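Local coordinates for Lactamase_B domain-containing protein (Pontibacter korlensis, PDB 6XFR), which probably hydrolyses beta-lactam antibiotics to substituted beta-amino acids, as a zinc-dependent class B1 metallo-beta-lactamase, at residues C74-W79 against V95-S100; L183-L188 against H213-L218. All blocks are in the same frame, centred on the assembly; numbering follows the deposited sequence.

Contact 1. Residues C74-W79 against V95-S100. With ZN (zinc ion), chain N.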
loop_
_atom_site.group_PDB
_atom_site.type_symbol
_atom_site.label_atom_id
_atom_site.label_comp_id
_atom_site.label_asym_id
_atom_site.label_seq_id
_atom_site.Cartn_x
_atom_site.Cartn_y
_atom_site.Cartn_z
ATOM N N CYS B 74 19.653 -12.655 4.387
ATOM C CA CYS B 74 18.323 -12.548 4.945
ATOM C C CYS B 74 18.445 -11.957 6.339
ATOM O O CYS B 74 19.294 -12.374 7.137
ATOM C CB CYS B 74 17.676 -13.936 4.983
ATOM S SG CYS B 74 16.227 -14.134 6.040
ATOM N N VAL B 75 17.559 -11.023 6.654
ATOM C CA VAL B 75 17.732 -10.256 7.881
ATOM C C VAL B 75 16.420 -10.341 8.642
ATOM O O VAL B 75 15.499 -9.565 8.343
ATOM C CB VAL B 75 18.095 -8.791 7.586
ATOM C CG1 VAL B 75 18.188 -7.976 8.898
ATOM C CG2 VAL B 75 19.351 -8.685 6.732
ATOM N N PRO B 76 16.275 -11.264 9.601
ATOM C CA PRO B 76 15.078 -11.263 10.449
ATOM C C PRO B 76 15.091 -10.052 11.349
ATOM O O PRO B 76 16.152 -9.535 11.698
ATOM C CB PRO B 76 15.194 -12.558 11.257
ATOM C CG PRO B 76 16.074 -13.430 10.424
ATOM C CD PRO B 76 17.065 -12.491 9.772
ATOM N N THR B 77 13.893 -9.556 11.660
ATOM C CA THR B 77 13.749 -8.360 12.481
ATOM C C THR B 77 13.514 -8.650 13.966
ATOM O O THR B 77 13.528 -7.714 14.772
ATOM C CB THR B 77 12.620 -7.490 11.935
ATOM O OG1 THR B 77 11.363 -8.177 12.062
ATOM C CG2 THR B 77 12.896 -7.122 10.482
ATOM N N HIS B 78 13.256 -9.896 14.341
ATOM C CA HIS B 78 13.265 -10.311 15.740
ATOM C C HIS B 78 13.052 -11.822 15.753
ATOM O O HIS B 78 12.994 -12.462 14.696
ATOM C CB HIS B 78 12.265 -9.497 16.570
ATOM C CG HIS B 78 10.829 -9.822 16.328
ATOM N ND1 HIS B 78 10.228 -9.680 15.100
ATOM C CD2 HIS B 78 9.859 -10.226 17.179
ATOM C CE1 HIS B 78 8.956 -10.019 15.199
ATOM N NE2 HIS B 78 8.705 -10.347 16.450
ATOM N N TRP B 79 12.979 -12.405 16.955
ATOM C CA TRP B 79 13.172 -13.851 17.062
ATOM C C TRP B 79 11.919 -14.682 16.816
ATOM O O TRP B 79 12.043 -15.901 16.653
ATOM C CB TRP B 79 13.737 -14.223 18.439
ATOM C CG TRP B 79 12.867 -13.924 19.626
ATOM C CD1 TRP B 79 12.839 -12.766 20.358
ATOM C CD2 TRP B 79 11.941 -14.813 20.257
ATOM N NE1 TRP B 79 11.952 -12.880 21.406
ATOM C CE2 TRP B 79 11.382 -14.123 21.365
ATOM C CE3 TRP B 79 11.531 -16.132 20.000
ATOM C CZ2 TRP B 79 10.428 -14.703 22.208
ATOM C CZ3 TRP B 79 10.584 -16.709 20.844
ATOM C CH2 TRP B 79 10.042 -15.990 21.933
ATOM N N VAL B 95 22.168 -19.530 2.081
ATOM C CA VAL B 95 21.968 -18.088 2.254
ATOM C C VAL B 95 22.326 -17.696 3.685
ATOM O O VAL B 95 21.749 -18.256 4.629
ATOM C CB VAL B 95 20.517 -17.731 1.947
ATOM C CG1 VAL B 95 20.241 -16.242 2.258
ATOM C CG2 VAL B 95 20.185 -18.106 0.521
ATOM N N PRO B 96 23.192 -16.699 3.896
ATOM C CA PRO B 96 23.483 -16.256 5.274
ATOM C C PRO B 96 22.327 -15.484 5.911
ATOM O O PRO B 96 21.849 -14.476 5.381
ATOM C CB PRO B 96 24.735 -15.379 5.122
ATOM C CG PRO B 96 24.835 -15.055 3.708
ATOM C CD PRO B 96 24.109 -16.111 2.906
ATOM N N VAL B 97 21.917 -15.945 7.094
ATOM C CA VAL B 97 20.959 -15.249 7.945
ATOM C C VAL B 97 21.743 -14.429 8.951
ATOM O O VAL B 97 22.706 -14.920 9.552
ATOM C CB VAL B 97 20.025 -16.223 8.683
ATOM C CG1 VAL B 97 19.046 -15.433 9.501
ATOM C CG2 VAL B 97 19.326 -17.172 7.713
ATOM N N VAL B 98 21.321 -13.189 9.154
ATOM C CA VAL B 98 22.076 -12.229 9.945
ATOM C C VAL B 98 21.117 -11.479 10.846
ATOM O O VAL B 98 20.108 -10.946 10.370
ATOM C CB VAL B 98 22.833 -11.248 9.023
ATOM C CG1 VAL B 98 23.528 -10.167 9.826
ATOM C CG2 VAL B 98 23.847 -12.013 8.159
ATOM N N THR B 99 21.454 -11.382 12.136
ATOM C CA THR B 99 20.543 -10.776 13.097
ATOM C C THR B 99 21.337 -9.890 14.059
ATOM O O THR B 99 22.564 -9.817 14.014
ATOM C CB THR B 99 19.707 -11.854 13.832
ATOM O OG1 THR B 99 20.498 -12.517 14.812
ATOM C CG2 THR B 99 19.181 -12.915 12.879
ATOM N N SER B 100 20.624 -9.181 14.918
ATOM C CA SER B 100 21.273 -8.527 16.040
ATOM C C SER B 100 21.772 -9.577 17.033
ATOM O O SER B 100 21.367 -10.744 16.996
ATOM C CB SER B 100 20.316 -7.542 16.721
ATOM O OG SER B 100 19.300 -8.210 17.448
HETATM ZN ZN ZN N . 6.734 -11.057 17.058
#
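The carbonyl oxygen of C74 takes one hydrogen bond and one weaker CA-H...O contact from segment 95-100. V98 N donates to C74 O at 3.0 Å, almost in line with the carbonyl bond, and V97 CA approaches C74 O to 3.4 Å. From the same edge of the strand C74 also donates, its N reaching P96 O at 3.0 Å. Bonds from one residue to the two neighbours of V97 define a parallel bridge, here a single one. It probably stops here because P76, next in line to donate to V98 O, has no N-H: P76 CD lies 3.5 Å from V98 O, which instead receives a CA-H...O contact from V75. Carbon contacts also flank the proline ring. It crosses the V97 side chain at about a right angle, P76 CD meeting V97 CG1 at 3.6 Å, while T99 CG2 approaches CD and CG obliquely. V97 CG1 stands anti to its backbone N (chi1 -178°), and this branch touches the ring. Of the two adjacent valines, V97 packs on helix 87-91 and V98 on strand 117-119. Past P76 the chain leaves segment 95-100 and enters the H-x-H-x-D metal motif. H78 NE2 binds the zinc ion at 2.2 Å, with H80 and H141 completing the protein ligands, and T77 OG1 lies at the edge of the H78 ring, in its plane. The chemistry thus divides in two: backbone bonds join the strands of a beta-alpha-beta connection, and where the pairing stops at a proline the chain turns away to present its metal ligand.

Contact 2. Residues L183-L188 against H213-L218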
loop_
_atom_site.group_PDB
_atom_site.type_symbol
_atom_site.label_atom_id
_atom_site.label_comp_id
_atom_site.label_asym_id
_atom_site.label_seq_id
_atom_site.Cartn_x
_atom_site.Cartn_y
_atom_site.Cartn_z
ATOM N N LEU B 183 8.278 5.014 23.453
ATOM C CA LEU B 183 9.500 5.733 23.129
ATOM C C LEU B 183 10.167 5.157 21.879
ATOM O O LEU B 183 10.806 5.892 21.118
ATOM C CB LEU B 183 10.432 5.706 24.348
ATOM C CG LEU B 183 9.696 6.180 25.613
ATOM C CD1 LEU B 183 10.548 6.105 26.858
ATOM C CD2 LEU B 183 9.140 7.597 25.419
ATOM N N ALA B 184 10.016 3.862 21.629
ATOM C CA ALA B 184 10.572 3.304 20.402
ATOM C C ALA B 184 9.887 3.898 19.178
ATOM O O ALA B 184 10.550 4.216 18.183
ATOM C CB ALA B 184 10.455 1.780 20.411
ATOM N N ILE B 185 8.556 4.063 19.231
ATOM C CA ILE B 185 7.853 4.676 18.109
ATOM C C ILE B 185 8.363 6.091 17.877
ATOM O O ILE B 185 8.693 6.477 16.744
ATOM C CB ILE B 185 6.330 4.662 18.354
ATOM C CG1 ILE B 185 5.805 3.240 18.281
ATOM C CG2 ILE B 185 5.607 5.604 17.334
ATOM C CD1 ILE B 185 6.358 2.510 17.076
ATOM N N GLN B 186 8.494 6.866 18.957
ATOM C CA GLN B 186 8.936 8.247 18.835
ATOM C C GLN B 186 10.369 8.333 18.337
ATOM O O GLN B 186 10.727 9.281 17.638
ATOM C CB GLN B 186 8.767 8.938 20.178
ATOM C CG GLN B 186 7.335 8.849 20.650
ATOM C CD GLN B 186 7.106 9.448 22.015
ATOM O OE1 GLN B 186 7.633 8.972 23.012
ATOM N NE2 GLN B 186 6.327 10.511 22.065
ATOM N N ARG B 187 11.194 7.345 18.652
ATOM C CA ARG B 187 12.502 7.291 18.028
ATOM C C ARG B 187 12.351 7.125 16.516
ATOM O O ARG B 187 12.938 7.888 15.734
ATOM C CB ARG B 187 13.307 6.148 18.643
ATOM C CG ARG B 187 14.180 6.543 19.811
ATOM C CD ARG B 187 14.569 5.352 20.702
ATOM N NE ARG B 187 14.884 5.765 22.080
ATOM C CZ ARG B 187 14.419 5.197 23.206
ATOM N NH1 ARG B 187 13.593 4.151 23.193
ATOM N NH2 ARG B 187 14.788 5.691 24.377
ATOM N N LEU B 188 11.466 6.229 16.082
ATOM C CA LEU B 188 11.251 6.089 14.647
ATOM C C LEU B 188 10.765 7.397 14.032
ATOM O O LEU B 188 11.263 7.825 12.979
ATOM C CB LEU B 188 10.246 4.982 14.391
ATOM C CG LEU B 188 10.681 3.586 14.805
ATOM C CD1 LEU B 188 9.613 2.606 14.355
ATOM C CD2 LEU B 188 12.018 3.258 14.200
ATOM N N HIS B 213 -0.609 6.303 14.832
ATOM C CA HIS B 213 -1.687 5.406 15.263
ATOM C C HIS B 213 -1.178 4.391 16.283
ATOM O O HIS B 213 -1.888 4.042 17.239
ATOM C CB HIS B 213 -2.339 4.693 14.067
ATOM C CG HIS B 213 -3.355 3.651 14.451
ATOM N ND1 HIS B 213 -4.546 3.959 15.076
ATOM C CD2 HIS B 213 -3.360 2.301 14.285
ATOM C CE1 HIS B 213 -5.229 2.848 15.301
ATOM N NE2 HIS B 213 -4.540 1.828 14.819
ATOM N N THR B 214 0.031 3.876 16.082
ATOM C CA THR B 214 0.579 2.978 17.083
ATOM C C THR B 214 0.794 3.706 18.405
ATOM O O THR B 214 0.370 3.222 19.461
ATOM C CB THR B 214 1.872 2.373 16.555
ATOM O OG1 THR B 214 1.552 1.556 15.409
ATOM C CG2 THR B 214 2.559 1.542 17.628
ATOM N N LEU B 215 1.322 4.935 18.351
ATOM C CA LEU B 215 1.421 5.749 19.558
ATOM C C LEU B 215 0.071 5.892 20.259
ATOM O O LEU B 215 -0.019 5.832 21.492
ATOM C CB LEU B 215 1.950 7.132 19.193
ATOM C CG LEU B 215 2.833 7.747 20.264
ATOM C CD1 LEU B 215 4.127 6.924 20.308
ATOM C CD2 LEU B 215 3.082 9.217 19.986
ATOM N N SER B 216 -0.987 6.105 19.485
ATOM C CA SER B 216 -2.311 6.269 20.060
ATOM C C SER B 216 -2.783 4.992 20.763
ATOM O O SER B 216 -3.368 5.051 21.850
ATOM C CB SER B 216 -3.272 6.697 18.948
ATOM O OG SER B 216 -4.623 6.624 19.365
ATOM N N LEU B 217 -2.566 3.831 20.146
ATOM C CA LEU B 217 -2.958 2.571 20.773
ATOM C C LEU B 217 -2.230 2.322 22.096
ATOM O O LEU B 217 -2.804 1.735 23.018
ATOM C CB LEU B 217 -2.697 1.405 19.811
ATOM C CG LEU B 217 -3.582 1.278 18.575
ATOM C CD1 LEU B 217 -3.120 0.080 17.772
ATOM C CD2 LEU B 217 -5.051 1.169 18.946
ATOM N N LEU B 218 -0.977 2.748 22.196
ATOM C CA LEU B 218 -0.120 2.518 23.359
ATOM C C LEU B 218 -0.435 3.348 24.601
ATOM O O LEU B 218 -1.309 3.011 25.390
ATOM C CB LEU B 218 1.339 2.775 22.962
ATOM C CG LEU B 218 1.946 1.572 22.280
ATOM C CD1 LEU B 218 3.209 1.971 21.520
ATOM C CD2 LEU B 218 2.253 0.508 23.348
#
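I185 on helix 183-188 sets its two branches against different residues of helix 213-217, and this is where the contact is tight. Its CG2 approaches L215 CD1 to 3.6 Å, the two side chains sliding past each other in opposite directions. I185 CG1 meets T214 CG2 at 3.7 Å, here with the side chains crossing at about a right angle. T214 turns carbon to the isoleucine because CG2 stands anti to its backbone N; its hydroxyl is satisfied by L210 O and K163 N. W181, one turn before I185, packs on both T214 and L218, extending the buried side.

The partly exposed side is looser. Q186 leads its chain across L215, with CG 3.8 Å from L215 CD1, but its amide end makes a more distant approach, NE2 lying 4.1 Å from L215 CD2. The contact is mostly between carbon atoms and modest in size, some 200 Å² with both sides summed. The axes of the segments 183-188 and 213-217 run nearly antiparallel, at 164° and 9.7 Å apart at their closest. Such a pair of neighbouring antiparallel helices belongs to the outer helical layer of the alpha-beta/beta-alpha sandwich that characterises metallo-beta-lactamases.

How the contacts relate
Contact 1 joins strand to strand and contact 2 helix to helix, the first nearer the centre of the chain. Contact 1 lies about 9 Å from the chain centre, measured centre to centre, and contact 2 about 17 Å on the opposite side; they share no helix or strand, and their nearest atoms stay about 11 Å apart. Seven of the eight touching residues in contact 1 are buried, and main-chain polarity does much of the joining. Contact 2 is also mostly buried, but there backbone polar groups are largely used within each helix and side-chain carbon does the joining, partly exposed at one margin. Contact 1 itself carries a zinc ligand; contact 2 has none.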